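Local coordinates for protein ATPase associated with various cellular activities, AAA_5 (Staphylothermus marinus, PDB 6N0S) that is the N-terminal EVE-like, PUA-related domain of an McrB homologue, a probable DNA-binding module of a restriction enzyme whose AAA+ part is thought to hydrolyse ATP, at residues N4-G8 and S40-G44; H26-W32 and L99-F103. All coordinates share one frame; numbering follows the deposited sequence.

Interaction 1. Residues N4-G8 and S40-G44; sequences NKILG and SEYRG
A two-nitrogen, side-on arginine-to-carbonyl grip, from Arg43 of helix 39-52 to the main chain at Lys5, fastens the N-terminal arm, residues 4-8, across the first turns of that helix at the periphery of the domain; the arm belongs to the loop leading into strand 12-17 of the mixed sheet. Arg43 NE donates at 2.9 Å and Arg43 NH2 at 3.2 Å to Lys5 O, which lies almost in the guanidinium plane. The NH2 approaches in the carbonyl plane on a lone pair, whereas NE comes tilted from that plane. A chain bent at chi2 and chi3 (chi3 40°) turns the Arg43 group back along the arm, and Asn4 CB settles over one of its faces, 3.3 Å from Arg43 CZ.

Two residues on, Leu7 N donates to Ser40 O over 3.2 Å. The donor stands above the carbonyl plane, and the helical Gly44 N reaches the same oxygen from the opposite face, so Ser40 O serves the helix and the arm together. The lack of a side chain at Gly44 lets the arm lie close: Ile6 CG2 rests 3.6 Å from Gly44 N, and Gly8 O 3.5 Å from Gly44 CA. Leu7 CD2 lies alongside Glu41 CG at 3.6 Å, while the Glu41 carboxylate turns to Arg164 and the backbone of Tyr165.

Most of the grip thus falls on backbone atoms of the arm. A formally positive side chain held by two bonds to one carbonyl fixes the rotation of the guanidinium and would be expected to polarise that carbonyl.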
# COMPACT_ATOMS: atom_id res chain seq x y z
N ASN A 4 10.80 -13.33 -13.80
CA ASN A 4 10.72 -11.97 -14.27
C ASN A 4 11.24 -11.07 -13.18
O ASN A 4 11.59 -11.51 -12.08
CB ASN A 4 9.29 -11.63 -14.63
CG ASN A 4 8.80 -12.43 -15.76
OD1 ASN A 4 9.30 -12.31 -16.89
ND2 ASN A 4 7.84 -13.29 -15.48
N LYS A 5 11.27 -9.78 -13.46
CA LYS A 5 11.97 -8.90 -12.57
C LYS A 5 11.08 -8.57 -11.38
O LYS A 5 9.84 -8.53 -11.48
CB LYS A 5 12.45 -7.64 -13.30
CG LYS A 5 11.54 -6.96 -14.29
CD LYS A 5 12.44 -6.11 -15.23
CE LYS A 5 11.72 -4.91 -15.87
NZ LYS A 5 12.49 -4.31 -17.04
N ILE A 6 11.74 -8.44 -10.23
CA ILE A 6 11.12 -7.99 -8.99
C ILE A 6 11.84 -6.73 -8.55
O ILE A 6 13.07 -6.63 -8.69
CB ILE A 6 11.17 -9.08 -7.93
CG1 ILE A 6 12.62 -9.55 -7.71
CG2 ILE A 6 10.33 -10.31 -8.39
CD1 ILE A 6 12.77 -10.49 -6.53
N LEU A 7 11.09 -5.78 -8.02
CA LEU A 7 11.70 -4.57 -7.50
C LEU A 7 12.60 -4.90 -6.32
O LEU A 7 13.68 -4.32 -6.17
CB LEU A 7 10.63 -3.56 -7.11
CG LEU A 7 11.17 -2.23 -6.61
CD1 LEU A 7 12.07 -1.63 -7.69
CD2 LEU A 7 10.06 -1.28 -6.25
N GLY A 8 12.18 -5.83 -5.49
CA GLY A 8 13.02 -6.26 -4.38
C GLY A 8 12.44 -7.50 -3.76
O GLY A 8 11.43 -8.06 -4.22
N SER A 40 6.61 -5.25 -11.40
CA SER A 40 7.72 -5.77 -10.60
C SER A 40 7.47 -5.65 -9.10
O SER A 40 8.00 -6.45 -8.31
CB SER A 40 9.03 -5.08 -10.99
OG SER A 40 9.09 -3.77 -10.50
N GLU A 41 6.71 -4.63 -8.68
CA GLU A 41 6.34 -4.47 -7.27
C GLU A 41 5.40 -5.57 -6.82
O GLU A 41 5.63 -6.25 -5.81
CB GLU A 41 5.69 -3.11 -7.07
CG GLU A 41 6.68 -1.96 -7.27
CD GLU A 41 6.08 -0.65 -7.79
OE1 GLU A 41 5.15 -0.05 -7.15
OE2 GLU A 41 6.58 -0.18 -8.84
N TYR A 42 4.34 -5.79 -7.59
CA TYR A 42 3.47 -6.93 -7.34
C TYR A 42 4.25 -8.24 -7.33
O TYR A 42 4.08 -9.08 -6.44
CB TYR A 42 2.39 -6.96 -8.40
CG TYR A 42 1.39 -8.10 -8.27
CD1 TYR A 42 0.84 -8.41 -7.05
CD2 TYR A 42 0.99 -8.83 -9.38
CE1 TYR A 42 -0.09 -9.43 -6.93
CE2 TYR A 42 0.04 -9.84 -9.26
CZ TYR A 42 -0.49 -10.13 -8.03
OH TYR A 42 -1.43 -11.13 -7.89
N ARG A 43 5.09 -8.46 -8.35
CA ARG A 43 5.82 -9.72 -8.40
C ARG A 43 6.74 -9.84 -7.18
O ARG A 43 6.79 -10.89 -6.53
CB ARG A 43 6.59 -9.83 -9.73
CG ARG A 43 7.07 -11.23 -10.12
CD ARG A 43 7.13 -11.43 -11.69
NE ARG A 43 7.64 -10.23 -12.32
CZ ARG A 43 7.05 -9.56 -13.30
NH1 ARG A 43 5.93 -9.97 -13.84
NH2 ARG A 43 7.61 -8.45 -13.73
N GLY A 44 7.44 -8.76 -6.83
CA GLY A 44 8.31 -8.80 -5.66
C GLY A 44 7.58 -9.06 -4.35
O GLY A 44 8.04 -9.85 -3.51

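Interaction 2. Residues H26-W32 and L99-F103; sequences HIGLTLW and LRKIF
Aromatic contacts dominate where His26 and Phe103 meet, joining the loop before strand 30-34 to helix 92-105. His26 CB sits over one face of the Phe103 ring, 3.9 Å from its centroid and not far off the normal. Beyond it the imidazole turns an edge toward the same face in an offset edge-to-face pair, centroids 5.7 Å apart and planes at 61°. Tyr116 makes edge-to-face contacts with both rings, extending the cluster to helix 110-124.

A second CH-pi contact joins strand to helix. Leu99 CD1 stands over the five-membered ring of Trp32, 3.5 Å from its centroid and 10° off the normal. With CG of Trp32 between the backbone N and the carbonyl carbon (chi1 72°), the indole is swung to present this face to the helix, and its NE1 bonds to Tyr116 OH. Replacing Trp32 with an alanine is likely to leave Leu99 CD1 with no ring to lie on and Tyr116 OH without its indole donor.

Further van der Waals contacts lie alongside. Leu29 CD1 touches Phe103 CD1 at 4.0 Å, and Thr30 CG2 faces Ile102 CD1 at 4.2 Å. The other Leu99 methyl, CD2, lies 3.8 Å from Thr30 OG1, a hydroxyl that also lies at the edge of the Phe103 ring. Strand 30-32 and helix 99-103 run nearly antiparallel, their axes coming within 11.3 Å of each other.

The seam between the two segments therefore depends on shape and dispersion, its CH groups laid on aromatic faces, while the indole N-H has its polar partner on the neighbouring helix 110-124.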
# COMPACT_ATOMS: atom_id res chain seq x y z
N HIS A 26 -9.01 4.56 5.04
CA HIS A 26 -8.89 3.25 4.42
C HIS A 26 -7.47 2.68 4.48
O HIS A 26 -7.26 1.52 4.10
CB HIS A 26 -9.28 3.34 2.98
CG HIS A 26 -8.37 4.22 2.20
ND1 HIS A 26 -8.22 5.57 2.48
CD2 HIS A 26 -7.52 3.94 1.19
CE1 HIS A 26 -7.32 6.08 1.66
NE2 HIS A 26 -6.89 5.12 0.86
N ILE A 27 -6.50 3.48 4.89
CA ILE A 27 -5.10 3.07 4.82
C ILE A 27 -4.84 2.08 5.94
O ILE A 27 -5.18 2.34 7.10
CB ILE A 27 -4.16 4.27 4.90
CG1 ILE A 27 -4.31 5.09 3.61
CG2 ILE A 27 -2.65 3.79 4.98
CD1 ILE A 27 -3.53 6.38 3.59
N GLY A 28 -4.28 0.93 5.59
CA GLY A 28 -4.08 -0.13 6.54
C GLY A 28 -5.02 -1.30 6.36
O GLY A 28 -4.83 -2.33 7.02
N LEU A 29 -5.99 -1.20 5.45
CA LEU A 29 -6.94 -2.27 5.19
C LEU A 29 -6.59 -3.13 3.99
O LEU A 29 -6.87 -4.34 3.99
CB LEU A 29 -8.33 -1.67 4.98
CG LEU A 29 -8.88 -0.88 6.15
CD1 LEU A 29 -10.27 -0.36 5.75
CD2 LEU A 29 -8.95 -1.73 7.40
N THR A 30 -6.06 -2.54 2.92
CA THR A 30 -5.71 -3.31 1.74
C THR A 30 -4.53 -2.68 1.05
O THR A 30 -4.14 -1.55 1.34
CB THR A 30 -6.86 -3.42 0.72
OG1 THR A 30 -7.07 -2.14 0.11
CG2 THR A 30 -8.14 -3.91 1.36
N LEU A 31 -3.95 -3.48 0.16
CA LEU A 31 -3.05 -3.05 -0.90
C LEU A 31 -3.68 -3.48 -2.21
O LEU A 31 -4.07 -4.64 -2.35
CB LEU A 31 -1.67 -3.70 -0.79
CG LEU A 31 -0.93 -3.58 0.54
CD1 LEU A 31 0.44 -4.33 0.44
CD2 LEU A 31 -0.72 -2.15 0.98
N TRP A 32 -3.74 -2.57 -3.16
CA TRP A 32 -4.34 -2.94 -4.43
C TRP A 32 -3.84 -1.98 -5.49
O TRP A 32 -3.41 -0.87 -5.18
CB TRP A 32 -5.87 -2.93 -4.32
CG TRP A 32 -6.47 -1.58 -4.22
CD1 TRP A 32 -6.71 -0.86 -3.08
CD2 TRP A 32 -6.91 -0.78 -5.30
NE1 TRP A 32 -7.28 0.34 -3.39
CE2 TRP A 32 -7.41 0.42 -4.76
CE3 TRP A 32 -6.92 -0.95 -6.69
CZ2 TRP A 32 -7.93 1.44 -5.54
CZ3 TRP A 32 -7.43 0.06 -7.47
CH2 TRP A 32 -7.93 1.25 -6.90
N LEU A 99 -13.72 -3.73 -2.62
CA LEU A 99 -13.20 -2.68 -1.74
C LEU A 99 -14.32 -1.90 -1.06
O LEU A 99 -14.22 -1.55 0.12
CB LEU A 99 -12.32 -1.73 -2.52
CG LEU A 99 -11.05 -2.36 -3.13
CD1 LEU A 99 -10.36 -1.41 -4.13
CD2 LEU A 99 -10.14 -2.72 -2.00
N ARG A 100 -15.39 -1.58 -1.80
CA ARG A 100 -16.49 -0.83 -1.18
C ARG A 100 -17.05 -1.59 0.02
O ARG A 100 -17.32 -1.01 1.08
CB ARG A 100 -17.60 -0.56 -2.21
CG ARG A 100 -18.91 0.12 -1.61
CD ARG A 100 -19.89 0.58 -2.72
NE ARG A 100 -19.35 1.62 -3.59
CZ ARG A 100 -19.38 2.93 -3.36
NH1 ARG A 100 -19.97 3.42 -2.27
NH2 ARG A 100 -18.81 3.74 -4.24
N LYS A 101 -17.24 -2.91 -0.13
CA LYS A 101 -17.70 -3.71 1.00
C LYS A 101 -16.70 -3.66 2.15
O LYS A 101 -17.09 -3.46 3.31
CB LYS A 101 -17.95 -5.15 0.56
CG LYS A 101 -18.20 -6.12 1.70
CD LYS A 101 -18.70 -7.46 1.17
CE LYS A 101 -18.51 -8.58 2.18
NZ LYS A 101 -18.99 -8.19 3.55
N ILE A 102 -15.41 -3.82 1.86
CA ILE A 102 -14.44 -3.78 2.95
C ILE A 102 -14.46 -2.42 3.63
O ILE A 102 -14.40 -2.32 4.87
CB ILE A 102 -13.03 -4.13 2.42
CG1 ILE A 102 -12.98 -5.60 2.02
CG2 ILE A 102 -12.02 -3.90 3.50
CD1 ILE A 102 -11.83 -5.97 1.10
N PHE A 103 -14.50 -1.33 2.85
CA PHE A 103 -14.43 -0.02 3.47
C PHE A 103 -15.70 0.26 4.30
O PHE A 103 -15.62 0.81 5.41
CB PHE A 103 -14.19 1.06 2.40
CG PHE A 103 -12.84 0.99 1.68
CD1 PHE A 103 -11.80 0.16 2.10
CD2 PHE A 103 -12.61 1.79 0.57
CE1 PHE A 103 -10.57 0.12 1.40
CE2 PHE A 103 -11.41 1.77 -0.11
CZ PHE A 103 -10.39 0.95 0.31

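Overall arrangement
The two contacts lie on opposite sides of the chain's centre, their own centres 22 Å apart and their nearest atoms about 8 Å apart, without touching. Interaction 2 is buried and belongs to the core between strand 30-34, with the loop before it, and helix 92-105; interaction 1, only partly buried, ties down the N-terminal arm at the surface. They share no element, but strand 30-34 and helix 39-52 follow one another in the chain, and Tyr165 connects to both, bonding Glu41 through its backbone N and Trp32 N through its hydroxyl. Chemistry follows location: hydrogen bonds to backbone carbonyls secure the peripheral arm, whereas aromatic faces and methyl groups make the interior joint.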